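Local coordinates for tail protein, 43 kDa (Neisseria meningitidis MC58, PDB 3D37) that is of unknown function but probably serves as a structural component of a Mu-like phage tail or baseplate, at residues His21-Asp26 with Ser84-Leu89; Ser58-Ile63 with Val68-Ile73; Cys198-Met203 with Val301-Asp306; Ser214-Leu219 with Ala271-Glu276. One frame throughout, in Å; residues are numbered along the deposited sequence.

Contact 1: residues His21-Asp26 with Ser84-Leu89; sequences HWERYD and SRELSL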
loop_
_atom_site.group_PDB
_atom_site.type_symbol
_atom_site.label_atom_id
_atom_site.label_comp_id
_atom_site.label_asym_id
_atom_site.label_seq_id
_atom_site.Cartn_x
_atom_site.Cartn_y
_atom_site.Cartn_z
ATOM N N HIS A 21 -23.445 15.235 7.266
ATOM C CA HIS A 21 -23.022 14.387 6.144
ATOM C C HIS A 21 -21.487 14.300 5.917
ATOM O O HIS A 21 -21.025 14.201 4.805
ATOM C CB HIS A 21 -23.739 14.791 4.814
ATOM C CG HIS A 21 -25.243 14.782 4.900
ATOM N ND1 HIS A 21 -26.025 15.832 4.449
ATOM C CD2 HIS A 21 -26.103 13.859 5.404
ATOM C CE1 HIS A 21 -27.302 15.546 4.659
ATOM N NE2 HIS A 21 -27.375 14.361 5.246
ATOM N N TRP A 22 -20.730 14.222 6.982
ATOM C CA TRP A 22 -19.283 14.123 6.919
ATOM C C TRP A 22 -18.825 12.758 6.510
ATOM O O TRP A 22 -19.448 11.771 6.853
ATOM C CB TRP A 22 -18.724 14.447 8.292
ATOM C CG TRP A 22 -19.300 15.699 8.746
ATOM C CD1 TRP A 22 -20.326 15.862 9.644
ATOM C CD2 TRP A 22 -18.969 16.991 8.269
ATOM N NE1 TRP A 22 -20.606 17.192 9.775
ATOM C CE2 TRP A 22 -19.789 17.902 8.935
ATOM C CE3 TRP A 22 -18.032 17.466 7.359
ATOM C CZ2 TRP A 22 -19.697 19.262 8.734
ATOM C CZ3 TRP A 22 -17.949 18.826 7.145
ATOM C CH2 TRP A 22 -18.791 19.703 7.817
ATOM N N GLU A 23 -17.723 12.680 5.779
ATOM C CA GLU A 23 -17.096 11.402 5.604
ATOM C C GLU A 23 -16.129 11.024 6.699
ATOM O O GLU A 23 -15.945 9.856 6.950
ATOM C CB GLU A 23 -16.444 11.302 4.241
ATOM C CG GLU A 23 -15.098 11.957 4.047
ATOM C CD GLU A 23 -14.244 11.165 3.068
ATOM O OE1 GLU A 23 -14.801 10.789 1.975
ATOM O OE2 GLU A 23 -13.043 10.895 3.403
ATOM N N ARG A 24 -15.479 12.020 7.342
ATOM C CA ARG A 24 -14.596 11.730 8.445
ATOM C C ARG A 24 -14.562 12.915 9.445
ATOM O O ARG A 24 -14.894 14.019 9.098
ATOM C CB ARG A 24 -13.202 11.280 7.934
ATOM C CG ARG A 24 -12.268 12.365 7.579
ATOM C CD ARG A 24 -10.901 11.820 7.082
ATOM N NE ARG A 24 -11.136 11.488 5.699
ATOM C CZ ARG A 24 -10.634 12.118 4.643
ATOM N NH1 ARG A 24 -9.739 13.104 4.750
ATOM N NH2 ARG A 24 -11.051 11.740 3.470
ATOM N N TYR A 25 -14.336 12.620 10.711
ATOM C CA TYR A 25 -14.115 13.678 11.684
ATOM C C TYR A 25 -13.322 13.147 12.850
ATOM O O TYR A 25 -13.185 11.927 13.050
ATOM C CB TYR A 25 -15.452 14.336 12.149
ATOM C CG TYR A 25 -16.496 13.348 12.704
ATOM C CD1 TYR A 25 -16.320 12.727 13.935
ATOM C CD2 TYR A 25 -17.689 13.088 12.016
ATOM C CE1 TYR A 25 -17.283 11.870 14.471
ATOM C CE2 TYR A 25 -18.648 12.150 12.524
ATOM C CZ TYR A 25 -18.433 11.574 13.743
ATOM O OH TYR A 25 -19.354 10.725 14.279
ATOM N N ASP A 26 -12.798 14.098 13.615
ATOM C CA ASP A 26 -12.079 13.867 14.841
ATOM C C ASP A 26 -12.464 15.005 15.744
ATOM O O ASP A 26 -12.247 16.164 15.403
ATOM C CB ASP A 26 -10.584 13.933 14.588
ATOM C CG ASP A 26 -10.061 12.704 13.853
ATOM O OD1 ASP A 26 -10.046 11.567 14.417
ATOM O OD2 ASP A 26 -9.758 12.868 12.655
ATOM N N SER A 84 -12.352 13.727 -7.353
ATOM C CA SER A 84 -12.639 14.019 -5.919
ATOM C C SER A 84 -12.742 15.479 -5.638
ATOM O O SER A 84 -12.091 16.257 -6.307
ATOM C CB SER A 84 -11.595 13.377 -4.990
ATOM O OG SER A 84 -10.529 12.763 -5.724
ATOM N N ARG A 85 -13.627 15.843 -4.705
ATOM C CA ARG A 85 -13.725 17.176 -4.127
ATOM C C ARG A 85 -13.793 16.915 -2.641
ATOM O O ARG A 85 -14.520 15.993 -2.192
ATOM C CB ARG A 85 -14.969 17.961 -4.569
ATOM C CG ARG A 85 -15.092 18.129 -6.101
ATOM C CD ARG A 85 -16.518 18.474 -6.647
ATOM N NE ARG A 85 -16.744 19.919 -6.780
ATOM C CZ ARG A 85 -17.037 20.728 -5.751
ATOM N NH1 ARG A 85 -17.216 22.036 -5.961
ATOM N NH2 ARG A 85 -17.165 20.247 -4.512
ATOM N N GLU A 86 -13.008 17.667 -1.881
ATOM C CA GLU A 86 -12.952 17.512 -0.436
ATOM C C GLU A 86 -13.024 18.882 0.193
ATOM O O GLU A 86 -12.300 19.772 -0.220
ATOM C CB GLU A 86 -11.670 16.762 -0.029
ATOM C CG GLU A 86 -11.841 15.943 1.217
ATOM C CD GLU A 86 -11.007 14.666 1.254
ATOM O OE1 GLU A 86 -9.841 14.785 1.702
ATOM O OE2 GLU A 86 -11.558 13.562 0.912
ATOM N N LEU A 87 -13.984 19.085 1.094
ATOM C CA LEU A 87 -14.065 20.298 1.890
ATOM C C LEU A 87 -13.726 19.895 3.328
ATOM O O LEU A 87 -14.295 18.926 3.853
ATOM C CB LEU A 87 -15.462 20.910 1.809
ATOM C CG LEU A 87 -15.952 21.836 2.955
ATOM C CD1 LEU A 87 -15.209 23.144 3.039
ATOM C CD2 LEU A 87 -17.474 22.128 2.848
ATOM N N SER A 88 -12.768 20.592 3.938
ATOM C CA SER A 88 -12.478 20.393 5.360
ATOM C C SER A 88 -12.503 21.652 6.173
ATOM O O SER A 88 -12.306 22.751 5.653
ATOM C CB SER A 88 -11.188 19.611 5.580
ATOM O OG SER A 88 -10.092 20.311 5.085
ATOM N N LEU A 89 -12.838 21.463 7.451
ATOM C CA LEU A 89 -12.939 22.517 8.492
ATOM C C LEU A 89 -12.188 22.059 9.752
ATOM O O LEU A 89 -12.346 20.887 10.171
ATOM C CB LEU A 89 -14.397 22.718 8.955
ATOM C CG LEU A 89 -15.488 22.996 7.944
ATOM C CD1 LEU A 89 -16.772 23.213 8.704
ATOM C CD2 LEU A 89 -15.139 24.222 7.088
#

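Contact 2: residues Ser58-Ile63 with Val68-Ile73; sequences SCEVVI and VMTGII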
loop_
_atom_site.group_PDB
_atom_site.type_symbol
_atom_site.label_atom_id
_atom_site.label_comp_id
_atom_site.label_asym_id
_atom_site.label_seq_id
_atom_site.Cartn_x
_atom_site.Cartn_y
_atom_site.Cartn_z
ATOM N N SER A 58 -18.213 31.414 14.361
ATOM C CA SER A 58 -18.524 30.742 15.593
ATOM C C SER A 58 -19.309 29.496 15.274
ATOM O O SER A 58 -20.097 29.487 14.351
ATOM C CB SER A 58 -19.379 31.636 16.488
ATOM O OG SER A 58 -18.547 32.583 17.073
ATOM N N CYS A 59 -19.074 28.425 16.016
ATOM C CA CYS A 59 -19.789 27.181 15.717
ATOM C C CYS A 59 -20.075 26.350 16.962
ATOM O O CYS A 59 -19.520 26.569 18.012
ATOM C CB CYS A 59 -19.035 26.340 14.682
ATOM S SG CYS A 59 -17.444 25.671 15.234
ATOM N N GLU A 60 -20.936 25.377 16.779
ATOM C CA GLU A 60 -21.186 24.353 17.780
ATOM C C GLU A 60 -21.104 23.016 17.094
ATOM O O GLU A 60 -21.512 22.866 15.938
ATOM C CB GLU A 60 -22.564 24.566 18.451
ATOM C CG GLU A 60 -22.573 25.778 19.334
ATOM C CD GLU A 60 -23.995 26.271 19.670
ATOM O OE1 GLU A 60 -24.880 26.117 18.836
ATOM O OE2 GLU A 60 -24.222 26.813 20.777
ATOM N N VAL A 61 -20.516 22.045 17.788
ATOM C CA VAL A 61 -20.439 20.723 17.270
ATOM C C VAL A 61 -21.573 19.972 17.967
ATOM O O VAL A 61 -21.719 20.067 19.150
ATOM C CB VAL A 61 -19.066 20.091 17.517
ATOM C CG1 VAL A 61 -19.058 18.532 17.010
ATOM C CG2 VAL A 61 -17.933 20.990 16.885
ATOM N N VAL A 62 -22.416 19.280 17.214
ATOM C CA VAL A 62 -23.631 18.708 17.804
ATOM C C VAL A 62 -23.718 17.240 17.394
ATOM O O VAL A 62 -23.536 16.895 16.237
ATOM C CB VAL A 62 -24.918 19.497 17.363
ATOM C CG1 VAL A 62 -26.145 19.128 18.251
ATOM C CG2 VAL A 62 -24.688 20.993 17.444
ATOM N N ILE A 63 -23.976 16.386 18.363
ATOM C CA ILE A 63 -24.231 14.969 18.113
ATOM C C ILE A 63 -25.641 14.663 18.657
ATOM O O ILE A 63 -25.893 14.858 19.837
ATOM C CB ILE A 63 -23.173 14.055 18.807
ATOM C CG1 ILE A 63 -21.736 14.472 18.408
ATOM C CG2 ILE A 63 -23.498 12.505 18.551
ATOM C CD1 ILE A 63 -20.626 13.576 18.919
ATOM N N VAL A 68 -21.616 19.201 21.889
ATOM C CA VAL A 68 -20.436 18.598 22.520
ATOM C C VAL A 68 -19.230 19.556 22.588
ATOM O O VAL A 68 -18.264 19.317 23.338
ATOM C CB VAL A 68 -20.092 17.184 21.860
ATOM C CG1 VAL A 68 -21.326 16.231 21.932
ATOM C CG2 VAL A 68 -19.670 17.284 20.397
ATOM N N MET A 69 -19.295 20.657 21.853
ATOM C CA MET A 69 -18.206 21.644 21.822
ATOM C C MET A 69 -18.716 22.945 21.230
ATOM O O MET A 69 -19.485 22.926 20.270
ATOM C CB MET A 69 -17.005 21.128 20.985
ATOM C CG MET A 69 -15.670 21.901 21.153
ATOM S SD MET A 69 -14.264 21.117 20.189
ATOM C CE MET A 69 -14.077 19.592 21.078
ATOM N N THR A 70 -18.230 24.051 21.793
ATOM C CA THR A 70 -18.523 25.397 21.350
ATOM C C THR A 70 -17.189 26.025 20.981
ATOM O O THR A 70 -16.269 26.019 21.771
ATOM C CB THR A 70 -19.288 26.209 22.498
ATOM O OG1 THR A 70 -20.420 25.435 22.918
ATOM C CG2 THR A 70 -19.764 27.600 22.021
ATOM N N GLY A 71 -17.059 26.553 19.774
ATOM C CA GLY A 71 -15.785 27.105 19.334
ATOM C C GLY A 71 -15.836 27.955 18.086
ATOM O O GLY A 71 -16.847 28.524 17.759
ATOM N N ILE A 72 -14.718 27.983 17.374
ATOM C CA ILE A 72 -14.511 28.881 16.257
ATOM C C ILE A 72 -13.811 28.053 15.194
ATOM O O ILE A 72 -12.840 27.353 15.480
ATOM C CB ILE A 72 -13.617 30.158 16.631
ATOM C CG1 ILE A 72 -14.267 30.978 17.735
ATOM C CG2 ILE A 72 -13.418 31.126 15.424
ATOM C CD1 ILE A 72 -14.019 30.416 19.091
ATOM N N ILE A 73 -14.312 28.152 13.969
ATOM C CA ILE A 73 -13.649 27.549 12.798
ATOM C C ILE A 73 -12.380 28.380 12.535
ATOM O O ILE A 73 -12.434 29.609 12.292
ATOM C CB ILE A 73 -14.583 27.500 11.605
ATOM C CG1 ILE A 73 -15.806 26.636 11.983
ATOM C CG2 ILE A 73 -13.904 26.864 10.288
ATOM C CD1 ILE A 73 -16.835 26.607 10.947
HETATM O O HOH W 1 -23.025 26.461 23.031
#

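Contact 3: residues Cys198-Met203 with Val301-Asp306; sequences CNIERM and VHVIDD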
loop_
_atom_site.group_PDB
_atom_site.type_symbol
_atom_site.label_atom_id
_atom_site.label_comp_id
_atom_site.label_asym_id
_atom_site.label_seq_id
_atom_site.Cartn_x
_atom_site.Cartn_y
_atom_site.Cartn_z
ATOM N N CYS A 198 -18.714 -8.364 25.263
ATOM C CA CYS A 198 -17.588 -7.480 25.466
ATOM C C CYS A 198 -17.296 -6.714 24.210
ATOM O O CYS A 198 -17.128 -7.234 23.123
ATOM C CB CYS A 198 -16.352 -8.212 25.944
ATOM S SG CYS A 198 -16.465 -8.791 27.635
ATOM N N ASN A 199 -17.158 -5.443 24.421
ATOM C CA ASN A 199 -17.365 -4.447 23.425
ATOM C C ASN A 199 -16.086 -3.624 23.087
ATOM O O ASN A 199 -16.074 -2.839 22.156
ATOM C CB ASN A 199 -18.485 -3.552 24.013
ATOM C CG ASN A 199 -18.119 -2.876 25.413
ATOM O OD1 ASN A 199 -17.863 -1.682 25.373
ATOM N ND2 ASN A 199 -18.186 -3.574 26.594
ATOM N N ILE A 200 -15.028 -3.782 23.868
ATOM C CA ILE A 200 -13.753 -3.081 23.590
ATOM C C ILE A 200 -13.200 -3.606 22.257
ATOM O O ILE A 200 -13.041 -4.806 22.096
ATOM C CB ILE A 200 -12.734 -3.292 24.749
ATOM C CG1 ILE A 200 -13.210 -2.549 25.999
ATOM C CG2 ILE A 200 -11.343 -2.851 24.365
ATOM C CD1 ILE A 200 -12.538 -3.044 27.274
ATOM N N GLU A 201 -12.948 -2.700 21.320
ATOM C CA GLU A 201 -12.367 -3.032 20.018
ATOM C C GLU A 201 -10.818 -3.045 20.000
ATOM O O GLU A 201 -10.197 -3.824 19.288
ATOM C CB GLU A 201 -12.832 -2.035 18.982
ATOM C CG GLU A 201 -14.319 -2.090 18.729
ATOM C CD GLU A 201 -14.714 -1.079 17.652
ATOM O OE1 GLU A 201 -13.852 -0.231 17.293
ATOM O OE2 GLU A 201 -15.860 -1.132 17.165
ATOM N N ARG A 202 -10.229 -2.223 20.864
ATOM C CA ARG A 202 -8.831 -2.058 20.909
ATOM C C ARG A 202 -8.457 -1.532 22.316
ATOM O O ARG A 202 -9.151 -0.671 22.923
ATOM C CB ARG A 202 -8.509 -1.202 19.677
ATOM C CG ARG A 202 -7.361 -0.437 19.725
ATOM C CD ARG A 202 -6.727 -0.164 18.348
ATOM N NE ARG A 202 -5.339 -0.334 18.698
ATOM C CZ ARG A 202 -4.531 -1.285 18.244
ATOM N NH1 ARG A 202 -4.922 -2.085 17.269
ATOM N NH2 ARG A 202 -3.302 -1.378 18.765
ATOM N N MET A 203 -7.432 -2.144 22.894
ATOM C CA MET A 203 -6.914 -1.781 24.218
ATOM C C MET A 203 -5.394 -1.556 24.088
ATOM O O MET A 203 -4.692 -2.447 23.582
ATOM C CB MET A 203 -7.230 -2.893 25.215
ATOM C CG MET A 203 -6.856 -2.543 26.652
ATOM S SD MET A 203 -7.782 -3.566 27.840
ATOM C CE MET A 203 -9.373 -2.843 27.722
ATOM N N VAL A 301 -14.834 4.982 34.484
ATOM C CA VAL A 301 -15.161 3.832 33.692
ATOM C C VAL A 301 -14.577 2.580 34.364
ATOM O O VAL A 301 -13.369 2.514 34.693
ATOM C CB VAL A 301 -14.643 3.961 32.200
ATOM C CG1 VAL A 301 -15.131 2.777 31.388
ATOM C CG2 VAL A 301 -15.101 5.275 31.552
ATOM N N HIS A 302 -15.455 1.621 34.648
ATOM C CA HIS A 302 -15.025 0.340 35.155
ATOM C C HIS A 302 -14.565 -0.513 33.979
ATOM O O HIS A 302 -15.298 -0.700 32.986
ATOM C CB HIS A 302 -16.180 -0.322 35.931
ATOM C CG HIS A 302 -15.850 -1.667 36.480
ATOM N ND1 HIS A 302 -16.792 -2.659 36.620
ATOM C CD2 HIS A 302 -14.690 -2.181 36.948
ATOM C CE1 HIS A 302 -16.232 -3.718 37.177
ATOM N NE2 HIS A 302 -14.957 -3.453 37.385
ATOM N N VAL A 303 -13.328 -0.985 34.034
ATOM C CA VAL A 303 -12.772 -1.818 32.945
ATOM C C VAL A 303 -12.455 -3.224 33.418
ATOM O O VAL A 303 -11.810 -3.395 34.461
ATOM C CB VAL A 303 -11.480 -1.174 32.328
ATOM C CG1 VAL A 303 -10.861 -2.069 31.206
ATOM C CG2 VAL A 303 -11.780 0.233 31.792
ATOM N N ILE A 304 -12.915 -4.221 32.645
ATOM C CA ILE A 304 -12.577 -5.632 32.889
ATOM C C ILE A 304 -11.869 -6.272 31.686
ATOM O O ILE A 304 -12.348 -6.254 30.544
ATOM C CB ILE A 304 -13.800 -6.491 33.345
ATOM C CG1 ILE A 304 -14.484 -5.846 34.544
ATOM C CG2 ILE A 304 -13.371 -7.964 33.709
ATOM C CD1 ILE A 304 -15.910 -6.386 34.756
ATOM N N ASP A 305 -10.697 -6.816 31.953
ATOM C CA ASP A 305 -9.998 -7.636 30.971
ATOM C C ASP A 305 -9.498 -8.858 31.721
ATOM O O ASP A 305 -8.466 -8.802 32.373
ATOM C CB ASP A 305 -8.838 -6.848 30.365
ATOM C CG ASP A 305 -8.131 -7.591 29.269
ATOM O OD1 ASP A 305 -8.272 -8.834 29.182
ATOM O OD2 ASP A 305 -7.472 -6.911 28.435
ATOM N N ASP A 306 -10.257 -9.945 31.646
ATOM C CA ASP A 306 -9.858 -11.212 32.286
ATOM C C ASP A 306 -8.521 -11.749 31.774
ATOM O O ASP A 306 -7.702 -12.187 32.569
ATOM C CB ASP A 306 -10.955 -12.273 32.135
ATOM C CG ASP A 306 -12.139 -12.053 33.109
ATOM O OD1 ASP A 306 -12.110 -11.140 33.937
ATOM O OD2 ASP A 306 -13.114 -12.828 33.041
#

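Contact 4: residues Ser214-Leu219 with Ala271-Glu276; sequences SEVTFL and ADWRLE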
loop_
_atom_site.group_PDB
_atom_site.type_symbol
_atom_site.label_atom_id
_atom_site.label_comp_id
_atom_site.label_asym_id
_atom_site.label_seq_id
_atom_site.Cartn_x
_atom_site.Cartn_y
_atom_site.Cartn_z
ATOM N N SER A 214 13.869 8.784 42.276
ATOM C CA SER A 214 14.192 8.056 43.497
ATOM C C SER A 214 13.999 8.936 44.750
ATOM O O SER A 214 13.302 8.543 45.693
ATOM C CB SER A 214 15.630 7.513 43.423
ATOM O OG SER A 214 16.587 8.559 43.573
ATOM N N GLU A 215 14.649 10.098 44.766
ATOM C CA GLU A 215 14.393 11.124 45.752
ATOM C C GLU A 215 14.122 12.399 44.970
ATOM O O GLU A 215 14.727 12.621 43.918
ATOM C CB GLU A 215 15.605 11.375 46.670
ATOM C CG GLU A 215 16.076 10.143 47.488
ATOM C CD GLU A 215 17.113 10.480 48.567
ATOM O OE1 GLU A 215 17.182 11.648 49.040
ATOM O OE2 GLU A 215 17.851 9.540 48.957
ATOM N N VAL A 216 13.232 13.243 45.475
ATOM C CA VAL A 216 13.018 14.545 44.866
ATOM C C VAL A 216 13.058 15.559 45.974
ATOM O O VAL A 216 12.305 15.474 46.932
ATOM C CB VAL A 216 11.698 14.637 44.073
ATOM C CG1 VAL A 216 11.506 16.068 43.498
ATOM C CG2 VAL A 216 11.701 13.570 42.958
ATOM N N THR A 217 13.967 16.506 45.847
ATOM C CA THR A 217 14.095 17.520 46.837
ATOM C C THR A 217 13.408 18.769 46.308
ATOM O O THR A 217 13.739 19.272 45.235
ATOM C CB THR A 217 15.597 17.689 47.241
ATOM O OG1 THR A 217 16.399 17.955 46.085
ATOM C CG2 THR A 217 16.104 16.389 47.878
ATOM N N PHE A 218 12.400 19.228 47.055
ATOM C CA PHE A 218 11.623 20.411 46.709
ATOM C C PHE A 218 12.105 21.581 47.566
ATOM O O PHE A 218 12.263 21.436 48.798
ATOM C CB PHE A 218 10.121 20.163 46.934
ATOM C CG PHE A 218 9.512 19.116 46.003
ATOM C CD1 PHE A 218 9.035 19.476 44.756
ATOM C CD2 PHE A 218 9.426 17.777 46.390
ATOM C CE1 PHE A 218 8.453 18.508 43.892
ATOM C CE2 PHE A 218 8.862 16.814 45.551
ATOM C CZ PHE A 218 8.381 17.177 44.299
ATOM N N LEU A 219 12.340 22.728 46.909
ATOM C CA LEU A 219 12.897 23.917 47.569
ATOM C C LEU A 219 11.983 25.104 47.372
ATOM O O LEU A 219 11.361 25.261 46.311
ATOM C CB LEU A 219 14.288 24.287 47.022
ATOM C CG LEU A 219 15.408 23.244 46.961
ATOM C CD1 LEU A 219 16.733 23.949 46.366
ATOM C CD2 LEU A 219 15.630 22.653 48.376
ATOM N N ALA A 271 1.967 13.982 41.688
ATOM C CA ALA A 271 0.759 13.328 41.155
ATOM C C ALA A 271 0.703 13.503 39.648
ATOM O O ALA A 271 0.306 12.593 38.904
ATOM C CB ALA A 271 -0.495 13.869 41.831
ATOM N N ASP A 272 1.147 14.660 39.183
ATOM C CA ASP A 272 1.226 14.900 37.759
ATOM C C ASP A 272 2.198 13.929 37.104
ATOM O O ASP A 272 1.912 13.364 36.060
ATOM C CB ASP A 272 1.649 16.339 37.475
ATOM C CG ASP A 272 0.529 17.358 37.749
ATOM O OD1 ASP A 272 -0.656 16.951 37.945
ATOM O OD2 ASP A 272 0.855 18.569 37.782
ATOM N N TRP A 273 3.357 13.729 37.724
ATOM C CA TRP A 273 4.329 12.787 37.201
ATOM C C TRP A 273 3.774 11.353 37.202
ATOM O O TRP A 273 3.981 10.567 36.259
ATOM C CB TRP A 273 5.617 12.858 38.000
ATOM C CG TRP A 273 6.427 14.056 37.704
ATOM C CD1 TRP A 273 6.413 14.780 36.549
ATOM C CD2 TRP A 273 7.415 14.663 38.552
ATOM N NE1 TRP A 273 7.318 15.817 36.627
ATOM C CE2 TRP A 273 7.945 15.771 37.844
ATOM C CE3 TRP A 273 7.888 14.392 39.842
ATOM C CZ2 TRP A 273 8.935 16.606 38.377
ATOM C CZ3 TRP A 273 8.878 15.222 40.379
ATOM C CH2 TRP A 273 9.388 16.325 39.643
ATOM N N ARG A 274 3.055 11.022 38.274
ATOM C CA ARG A 274 2.524 9.672 38.416
ATOM C C ARG A 274 1.496 9.395 37.306
ATOM O O ARG A 274 1.421 8.332 36.791
ATOM C CB ARG A 274 1.910 9.533 39.813
ATOM C CG ARG A 274 1.072 8.284 40.027
ATOM C CD ARG A 274 0.583 8.195 41.505
ATOM N NE ARG A 274 0.067 6.851 41.744
ATOM C CZ ARG A 274 -0.221 6.343 42.947
ATOM N NH1 ARG A 274 -0.065 7.048 44.060
ATOM N NH2 ARG A 274 -0.677 5.095 43.024
ATOM N N LEU A 275 0.674 10.371 36.983
ATOM C CA LEU A 275 -0.283 10.251 35.886
ATOM C C LEU A 275 0.382 10.049 34.540
ATOM O O LEU A 275 -0.105 9.256 33.698
ATOM C CB LEU A 275 -1.190 11.471 35.831
ATOM C CG LEU A 275 -2.247 11.479 36.911
ATOM C CD1 LEU A 275 -2.789 12.952 37.170
ATOM C CD2 LEU A 275 -3.356 10.464 36.571
ATOM N N GLU A 276 1.483 10.776 34.317
ATOM C CA GLU A 276 2.237 10.644 33.061
ATOM C C GLU A 276 2.793 9.260 32.830
ATOM O O GLU A 276 3.060 8.894 31.700
ATOM C CB GLU A 276 3.424 11.618 33.034
ATOM C CG GLU A 276 3.086 13.029 32.676
ATOM C CD GLU A 276 4.247 13.964 33.027
ATOM O OE1 GLU A 276 5.408 13.484 33.012
ATOM O OE2 GLU A 276 4.002 15.155 33.331
#

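Contact 1: residues His21-Asp26 with Ser84-Leu89
Arg24 and Glu86 form a salt bridge, and Trp22 packs on Leu89, in a contact between the start of strand 24-30, with the loop leading into it, and strand 84-93 of the N-terminal domain. The two strands are not neighbours: strand 37-42 lies between them. The nearest CA atoms, those of Glu23 and Glu86, are accordingly 9.5 Å apart, and side chains alone do the bridging. Arg24 NH2 donates to Glu86 OE2 at 3.2 Å, while Arg24 NH1 adds a weak bond to Glu86 OE1 at 3.5 Å. This is not the flat, side-on pairing of the two groups. The guanidinium and carboxylate planes stand 80° apart, and NH2 meets OE2 from above the carboxylate. The Arg24 chain turns at chi3 (81°), which bends its end back over Val41 to Glu86. Glu23 enters the network through Arg24 NH2, modelled too close for its length to be trusted. Glu23 OE2 and Glu86 OE2 are 3.9 Å apart, like charges that the arginine probably offsets. On the apolar side, Trp22 CH2 approaches Leu89 CD1 at 4.1 Å, the leucine lying crosswise to the tryptophan, and Phe40 also meets the indole. Glu23 and Arg24 both face Val41, so the polar network grows from a classic beta bulge.

Contact 2: residues Ser58-Ile63 with Val68-Ile73
The beta hairpin of strands 58-63 and 66-81, within the GpP-like N-terminal domain, brings Cys59 opposite Gly71 and Val61 opposite Met69 as hydrogen-bonded antiparallel pairs. Cys59 N donates to Gly71 O at 2.8 Å, and Gly71 N returns a nearly straight bond (176°) to Cys59 O. Near the turn the partners shift: Val61 N binds Met69 O at 2.8 Å, whereas Val61 O accepts from Val68 N at 2.9 Å. The strands are strongly twisted, their directions 138° apart. Cys59, Val61 and Met69 face the domain interior, where Phe38, Phe40 and Ile27 pack on them. Cys59 SG, placed between its backbone N and carbonyl carbon (chi1 67°), touches Ile73 CG1 at 3.8 Å. Val61 CG1 meets Val68 CG2 at 3.7 Å, and the other methyl of Val68, CG1, lies 4.0 Å from Ile63 CG1, so one valine fills the corner between two residues of the opposite strand. On the other face Glu60 and Thr70 run side by side, pointing the same way. Thr70 OG1 is also hydrogen-bonded to Pro170 O, and a single water donates to both Glu60 OE2 (2.6 Å) and Thr70 OG1.

Contact 3: residues Cys198-Met203 with Val301-Asp306
Asp305 OD2 lies against the sulfur of Met203 while forming a salt bridge with Lys80 of a neighbouring subunit, and the second carboxylate oxygen, OD1, accepts a hydrogen bond from the backbone N of His308. The contact brings the beginning of strand 202-208 to the end of strand 300-305, the latter in the C-terminal domain family of this tail protein. Strand 202-208 is entered through a classic beta bulge in which Glu201 and Arg202 both face Thr283, and strand 300-305 runs alongside strand 187-191. The carboxylate is buried, and the ammonium group from the other chain probably stabilises its negative charge. Met203 SD approaches Asp305 OD2 to 3.4 Å, a close packing contact rather than a hydrogen bond, as the two side chains run alongside one another, head to tail. Both extend from the backbone with CG anti to N (chi1 -174° for Met203 and -176° for Asp305), which carries them across the gap between the segments.

Beyond this polar end the contact is apolar. The Met203 chain bends at its last torsion and turns its methyl to Val303, the two side chains meeting tip to tip; Ile200 comes to the same valine, and Ile282 of strand 278-285 packs on all three. Nearby, Cys198 is tied to Cys190 by a disulfide, which fixes the loop leading to Ile200 against strand 187-191. Arg202 and Met203 also pair, antiparallel, with a strand of the subunit that supplies Lys80, so the sheet continues across the interface. At the centre of the cluster, Val303 CG1 is 3.9 Å from Met203 CE and 4.4 Å from Ile200 CD1.

Contact 4: residues Ser214-Leu219 with Ala271-Glu276
Val216 is the first residue of strand 215-220 to meet the helix, and it does so through Trp273, the one helical residue of 271-276 that reaches across. Both its methyls face one ring atom: Val216 CG1 and CG2 are each 4.2 Å from Trp273 CZ3. The valine and the indole point at each other from their separate backbones, whose nearest CA atoms, in Val216 and Trp273, are still 11.7 Å apart. Thr217, next in sequence, turns away from the helix, and its backbone is hydrogen-bonded to Lys249 and Val251 of the adjacent strand. Phe218 then returns to the side of the helix. Phe218 CZ stands 4.4 Å from Trp273 CZ3, an oblique approach at the far end of the indole. One face of the Phe218 ring receives Val216 CG1, 3.3 Å above the plane and displaced toward the rim, so the two strand residues pack on each other as well as on the tryptophan. A first torsion of -75° sets Trp273 CG beside its own backbone N, and the six-membered ring leads toward the strand. Around this small apolar cluster, Phe213 meets the indole edge-to-face, and Lys249 and Val251 of strand 249-252 also touch it. Phe218 reaches Leu262, Ala266 and Leu270, so helix 259-276 lies along the three-stranded sheet 234-239, 215-220, 249-252.

In the fold
The four contacts illustrate how a multidomain chain is assembled from local cores. Contacts 1 and 2 belong to one unit: their centres are 16 Å apart, strands 66-81 and 84-93 are neighbours, and Leu89 CD1 of the first packs on Ile73 CD1 of the second at 4.1 Å. Contact 3 is separate, about 30 Å from each of these between centres, although strand 310-324 pairs with both 24-30 and 300-305 and so links the regions. Contact 4 falls, in sequence, between the two segments of contact 3, yet the centres of the two are about 30 Å apart, and it sits on the opposite side of the chain's centre from contacts 1 and 2.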